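Local coordinates for protein SusD homolog (Bacteroides thetaiotaomicron, PDB 3EHM) that probably binds mucin O-glycans at the cell surface as a SusD-family lipoprotein with a tetratricopeptide-repeat scaffold, at residues G68-W81 and P309-T321. Numbering follows the deposited sequence.
Sequences GNNNNWGFNNEANW and PVAPTNSKSKSET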
loop_
_atom_site.group_PDB
_atom_site.type_symbol
_atom_site.label_atom_id
_atom_site.label_comp_id
_atom_site.label_asym_id
_atom_site.label_seq_id
_atom_site.Cartn_x
_atom_site.Cartn_y
_atom_site.Cartn_z
ATOM N N GLY A 68 -3.913 -11.096 9.169
ATOM C CA GLY A 68 -5.153 -11.627 9.698
ATOM C C GLY A 68 -5.225 -11.090 11.117
ATOM O O GLY A 68 -4.198 -11.039 11.794
ATOM N N ASN A 69 -6.407 -10.677 11.569
ATOM C CA ASN A 69 -6.550 -10.124 12.916
ATOM C C ASN A 69 -6.960 -11.151 13.971
ATOM O O ASN A 69 -7.882 -11.941 13.755
ATOM C CB ASN A 69 -7.601 -9.004 12.942
ATOM C CG ASN A 69 -7.320 -7.889 11.951
ATOM O OD1 ASN A 69 -6.200 -7.378 11.864
ATOM N ND2 ASN A 69 -8.352 -7.487 11.211
ATOM N N ASN A 70 -6.279 -11.127 15.115
ATOM C CA ASN A 70 -6.616 -12.009 16.231
ATOM C C ASN A 70 -7.540 -11.175 17.116
ATOM O O ASN A 70 -7.258 -10.935 18.292
ATOM C CB ASN A 70 -5.351 -12.416 16.999
ATOM C CG ASN A 70 -5.653 -13.179 18.283
ATOM O OD1 ASN A 70 -6.674 -13.867 18.396
ATOM N ND2 ASN A 70 -4.749 -13.076 19.254
ATOM N N ASN A 71 -8.644 -10.726 16.526
ATOM C CA ASN A 71 -9.620 -9.894 17.226
ATOM C C ASN A 71 -10.705 -9.484 16.233
ATOM O O ASN A 71 -10.509 -9.579 15.027
ATOM C CB ASN A 71 -8.911 -8.637 17.764
ATOM C CG ASN A 71 -9.676 -7.953 18.883
ATOM O OD1 ASN A 71 -9.113 -7.138 19.620
ATOM N ND2 ASN A 71 -10.955 -8.270 19.014
ATOM N N ASN A 72 -11.856 -9.051 16.738
ATOM C CA ASN A 72 -12.925 -8.578 15.869
ATOM C C ASN A 72 -13.410 -7.232 16.394
ATOM O O ASN A 72 -14.273 -6.591 15.795
ATOM C CB ASN A 72 -14.088 -9.582 15.789
ATOM C CG ASN A 72 -14.774 -9.811 17.121
ATOM O OD1 ASN A 72 -14.560 -9.076 18.089
ATOM N ND2 ASN A 72 -15.621 -10.835 17.170
ATOM N N TRP A 73 -12.822 -6.805 17.511
ATOM C CA TRP A 73 -13.155 -5.532 18.152
ATOM C C TRP A 73 -14.661 -5.342 18.312
ATOM O O TRP A 73 -15.169 -4.221 18.257
ATOM C CB TRP A 73 -12.561 -4.371 17.347
ATOM C CG TRP A 73 -11.060 -4.333 17.388
ATOM C CD1 TRP A 73 -10.278 -3.717 18.326
ATOM C CD2 TRP A 73 -10.163 -4.978 16.478
ATOM N NE1 TRP A 73 -8.948 -3.940 18.056
ATOM C CE2 TRP A 73 -8.849 -4.712 16.927
ATOM C CE3 TRP A 73 -10.339 -5.755 15.327
ATOM C CZ2 TRP A 73 -7.716 -5.198 16.264
ATOM C CZ3 TRP A 73 -9.206 -6.241 14.665
ATOM C CH2 TRP A 73 -7.913 -5.958 15.139
ATOM N N GLY A 74 -15.371 -6.447 18.519
ATOM C CA GLY A 74 -16.811 -6.374 18.682
ATOM C C GLY A 74 -17.504 -5.776 17.472
ATOM O O GLY A 74 -18.604 -5.237 17.586
ATOM N N PHE A 75 -16.858 -5.876 16.312
ATOM C CA PHE A 75 -17.391 -5.344 15.058
ATOM C C PHE A 75 -17.619 -3.840 15.161
ATOM O O PHE A 75 -18.518 -3.293 14.521
ATOM C CB PHE A 75 -18.711 -6.036 14.698
ATOM C CG PHE A 75 -18.658 -7.535 14.804
ATOM C CD1 PHE A 75 -17.744 -8.268 14.056
ATOM C CD2 PHE A 75 -19.508 -8.210 15.673
ATOM C CE1 PHE A 75 -17.673 -9.658 14.176
ATOM C CE2 PHE A 75 -19.447 -9.594 15.800
ATOM C CZ PHE A 75 -18.527 -10.322 15.050
ATOM N N ASN A 76 -16.793 -3.173 15.958
ATOM C CA ASN A 76 -16.919 -1.736 16.161
ATOM C C ASN A 76 -15.940 -0.852 15.386
ATOM O O ASN A 76 -15.939 0.365 15.580
ATOM C CB ASN A 76 -16.803 -1.419 17.652
ATOM C CG ASN A 76 -17.990 -1.925 18.447
ATOM O OD1 ASN A 76 -17.841 -2.379 19.585
ATOM N ND2 ASN A 76 -19.179 -1.836 17.858
ATOM N N ASN A 77 -15.093 -1.433 14.537
ATOM C CA ASN A 77 -14.174 -0.598 13.765
ATOM C C ASN A 77 -13.936 -1.068 12.332
ATOM O O ASN A 77 -14.593 -1.996 11.848
ATOM C CB ASN A 77 -12.831 -0.398 14.497
ATOM C CG ASN A 77 -12.001 -1.667 14.593
ATOM O OD1 ASN A 77 -12.165 -2.602 13.811
ATOM N ND2 ASN A 77 -11.079 -1.689 15.550
ATOM N N GLU A 78 -12.999 -0.413 11.654
ATOM C CA GLU A 78 -12.692 -0.714 10.254
ATOM C C GLU A 78 -12.232 -2.142 9.947
ATOM O O GLU A 78 -12.346 -2.600 8.804
ATOM C CB GLU A 78 -11.640 0.272 9.728
ATOM C CG GLU A 78 -10.261 0.074 10.333
ATOM C CD GLU A 78 -10.032 0.898 11.580
ATOM O OE1 GLU A 78 -11.005 1.170 12.321
ATOM O OE2 GLU A 78 -8.865 1.264 11.829
ATOM N N ALA A 79 -11.711 -2.849 10.945
ATOM C CA ALA A 79 -11.248 -4.220 10.711
ATOM C C ALA A 79 -12.387 -5.060 10.149
ATOM O O ALA A 79 -12.178 -5.933 9.303
ATOM C CB ALA A 79 -10.727 -4.837 12.003
ATOM N N ASN A 80 -13.598 -4.792 10.619
ATOM C CA ASN A 80 -14.755 -5.527 10.138
ATOM C C ASN A 80 -15.688 -4.642 9.324
ATOM O O ASN A 80 -16.903 -4.838 9.291
ATOM C CB ASN A 80 -15.477 -6.190 11.303
ATOM C CG ASN A 80 -14.709 -7.381 11.834
ATOM O OD1 ASN A 80 -15.065 -8.534 11.577
ATOM N ND2 ASN A 80 -13.629 -7.109 12.556
ATOM N N TRP A 81 -15.076 -3.655 8.680
ATOM C CA TRP A 81 -15.753 -2.733 7.781
ATOM C C TRP A 81 -16.779 -1.793 8.406
ATOM O O TRP A 81 -17.656 -1.287 7.709
ATOM C CB TRP A 81 -16.414 -3.533 6.650
ATOM C CG TRP A 81 -15.506 -4.531 5.959
ATOM C CD1 TRP A 81 -14.398 -5.143 6.479
ATOM C CD2 TRP A 81 -15.703 -5.104 4.662
ATOM N NE1 TRP A 81 -13.899 -6.066 5.588
ATOM C CE2 TRP A 81 -14.682 -6.062 4.464
ATOM C CE3 TRP A 81 -16.646 -4.904 3.647
ATOM C CZ2 TRP A 81 -14.580 -6.818 3.291
ATOM C CZ3 TRP A 81 -16.544 -5.658 2.478
ATOM C CH2 TRP A 81 -15.516 -6.603 2.313
ATOM N N PRO A 309 -2.153 -19.431 8.983
ATOM C CA PRO A 309 -2.714 -18.101 8.734
ATOM C C PRO A 309 -4.005 -17.813 9.496
ATOM O O PRO A 309 -4.635 -18.713 10.050
ATOM C CB PRO A 309 -2.945 -18.117 7.231
ATOM C CG PRO A 309 -3.410 -19.526 7.012
ATOM C CD PRO A 309 -2.435 -20.338 7.855
ATOM N N VAL A 310 -4.379 -16.538 9.519
ATOM C CA VAL A 310 -5.609 -16.089 10.154
ATOM C C VAL A 310 -6.428 -15.531 8.994
ATOM O O VAL A 310 -5.916 -14.764 8.173
ATOM C CB VAL A 310 -5.333 -14.994 11.203
ATOM C CG1 VAL A 310 -6.643 -14.455 11.763
ATOM C CG2 VAL A 310 -4.485 -15.574 12.334
ATOM N N ALA A 311 -7.690 -15.930 8.914
ATOM C CA ALA A 311 -8.548 -15.500 7.818
ATOM C C ALA A 311 -8.790 -13.997 7.778
ATOM O O ALA A 311 -8.695 -13.309 8.798
ATOM C CB ALA A 311 -9.871 -16.248 7.878
ATOM N N PRO A 312 -9.095 -13.462 6.585
ATOM C CA PRO A 312 -9.345 -12.026 6.446
ATOM C C PRO A 312 -10.661 -11.638 7.100
ATOM O O PRO A 312 -11.613 -12.422 7.111
ATOM C CB PRO A 312 -9.359 -11.823 4.938
ATOM C CG PRO A 312 -9.939 -13.106 4.444
ATOM C CD PRO A 312 -9.215 -14.142 5.283
ATOM N N THR A 313 -10.699 -10.430 7.652
ATOM C CA THR A 313 -11.892 -9.917 8.314
ATOM C C THR A 313 -12.430 -10.973 9.284
ATOM O O THR A 313 -13.571 -11.427 9.179
ATOM C CB THR A 313 -12.956 -9.519 7.261
ATOM O OG1 THR A 313 -12.348 -8.658 6.284
ATOM C CG2 THR A 313 -14.110 -8.764 7.910
ATOM N N ASN A 314 -11.573 -11.347 10.231
ATOM C CA ASN A 314 -11.871 -12.339 11.255
ATOM C C ASN A 314 -13.154 -11.995 11.998
ATOM O O ASN A 314 -13.364 -10.846 12.378
ATOM C CB ASN A 314 -10.704 -12.409 12.246
ATOM C CG ASN A 314 -10.842 -13.544 13.250
ATOM O OD1 ASN A 314 -9.986 -13.718 14.114
ATOM N ND2 ASN A 314 -11.908 -14.322 13.139
ATOM N N SER A 315 -14.010 -12.993 12.205
ATOM C CA SER A 315 -15.266 -12.767 12.907
ATOM C C SER A 315 -15.178 -13.234 14.356
ATOM O O SER A 315 -16.097 -13.012 15.140
ATOM C CB SER A 315 -16.412 -13.497 12.200
ATOM O OG SER A 315 -16.255 -14.902 12.286
ATOM N N LYS A 316 -14.061 -13.861 14.711
ATOM C CA LYS A 316 -13.862 -14.367 16.068
ATOM C C LYS A 316 -13.202 -13.373 17.020
ATOM O O LYS A 316 -12.420 -12.514 16.605
ATOM C CB LYS A 316 -13.024 -15.648 16.028
ATOM C CG LYS A 316 -13.825 -16.945 16.054
ATOM C CD LYS A 316 -14.791 -17.059 14.892
ATOM C CE LYS A 316 -15.491 -18.420 14.895
ATOM N NZ LYS A 316 -16.254 -18.692 16.156
ATOM N N SER A 317 -13.520 -13.506 18.305
ATOM C CA SER A 317 -12.950 -12.644 19.335
ATOM C C SER A 317 -11.471 -12.967 19.524
ATOM O O SER A 317 -11.001 -14.031 19.123
ATOM C CB SER A 317 -13.680 -12.854 20.667
ATOM O OG SER A 317 -15.035 -12.456 20.572
ATOM N N LYS A 318 -10.738 -12.045 20.137
ATOM C CA LYS A 318 -9.320 -12.257 20.397
ATOM C C LYS A 318 -9.160 -13.434 21.355
ATOM O O LYS A 318 -9.974 -13.616 22.251
ATOM C CB LYS A 318 -8.706 -11.009 21.035
ATOM C CG LYS A 318 -7.240 -11.175 21.413
ATOM C CD LYS A 318 -6.703 -9.939 22.114
ATOM C CE LYS A 318 -5.241 -10.117 22.487
ATOM N NZ LYS A 318 -4.727 -8.972 23.289
ATOM N N SER A 319 -8.115 -14.230 21.166
ATOM C CA SER A 319 -7.859 -15.366 22.045
ATOM C C SER A 319 -6.361 -15.480 22.311
ATOM O O SER A 319 -5.544 -15.043 21.496
ATOM C CB SER A 319 -8.380 -16.658 21.418
ATOM O OG SER A 319 -8.099 -17.767 22.255
ATOM N N GLU A 320 -5.999 -16.067 23.447
ATOM C CA GLU A 320 -4.593 -16.201 23.799
ATOM C C GLU A 320 -4.169 -17.594 24.255
ATOM O O GLU A 320 -3.110 -17.749 24.854
ATOM C CB GLU A 320 -4.232 -15.180 24.882
ATOM C CG GLU A 320 -4.552 -13.741 24.494
ATOM C CD GLU A 320 -3.998 -12.727 25.476
ATOM O OE1 GLU A 320 -2.762 -12.649 25.626
ATOM O OE2 GLU A 320 -4.801 -12.001 26.098
ATOM N N THR A 321 -4.980 -18.609 23.972
ATOM C CA THR A 321 -4.624 -19.968 24.374
ATOM C C THR A 321 -3.607 -20.541 23.395
ATOM O O THR A 321 -3.351 -19.954 22.344
ATOM C CB THR A 321 -5.841 -20.893 24.385
ATOM O OG1 THR A 321 -6.186 -21.239 23.041
ATOM C CG2 THR A 321 -7.024 -20.199 25.043
HETATM O O HOH W 1 -8.721 -10.927 9.890
HETATM O O HOH W 2 -11.021 -8.588 12.166
HETATM O O HOH W 3 -9.278 -14.633 17.112
HETATM O O HOH W 4 -14.775 -9.519 20.656
HETATM O O HOH W 5 -17.691 -11.300 19.109
#
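Gly68 and Val310 bring the two backbones together, their CA atoms 4.5 Å apart, and Asn71 and Lys318 do so again at 4.0 Å. Strand 67-69 pairs antiparallel with 270-272, and Gly68 and Val310 make backbone bonds to Arg271 and Met272, so both segments border that strand. No backbone-to-backbone hydrogen bonds link them to each other. Water fills in: one molecule accepts from Asn69 N and Asn314 N and donates to Ala311 O, and a second links Asn69 ND2, Asn71 O and Asn314 O. Near Gly68 the fit is close, since a CB there would clash with Val310 O.

The Asn70 amide reads the Ser319 backbone with both ends. Its OD1 accepts from Ser319 N (3.1 Å), which is tilted from the carbonyl plane; its ND2 donates to Ser319 O (3.1 Å, 160° at the hydrogen) and also reaches Asn268 O. Chi1 of 172° sets CG beside the carbonyl carbon, from where the amide meets Ser319. Without the amide, an alanine here would probably leave Ser319 N and O and Asn268 O lacking this partner and let the Ser319 backbone shift. Asn70 O is buried without a polar partner under Lys318 CB and CG, both 3.1 Å away, while Lys318 NZ goes to Tyr267 O. Asn72 ND2 donates to Ser315 O at 3.0 Å from above the carbonyl plane, while its OD1 closes an Asx turn with Gly74 N. At the C-terminal end of 68-81, Trp81 NE1 donates to Thr313 OG1 (3.1 Å), 23° out of the indole plane.

Three amide-to-backbone bonds, one indole-to-hydroxyl bond and bridging waters are consistent with a largely buried junction held mainly by asparagines and water.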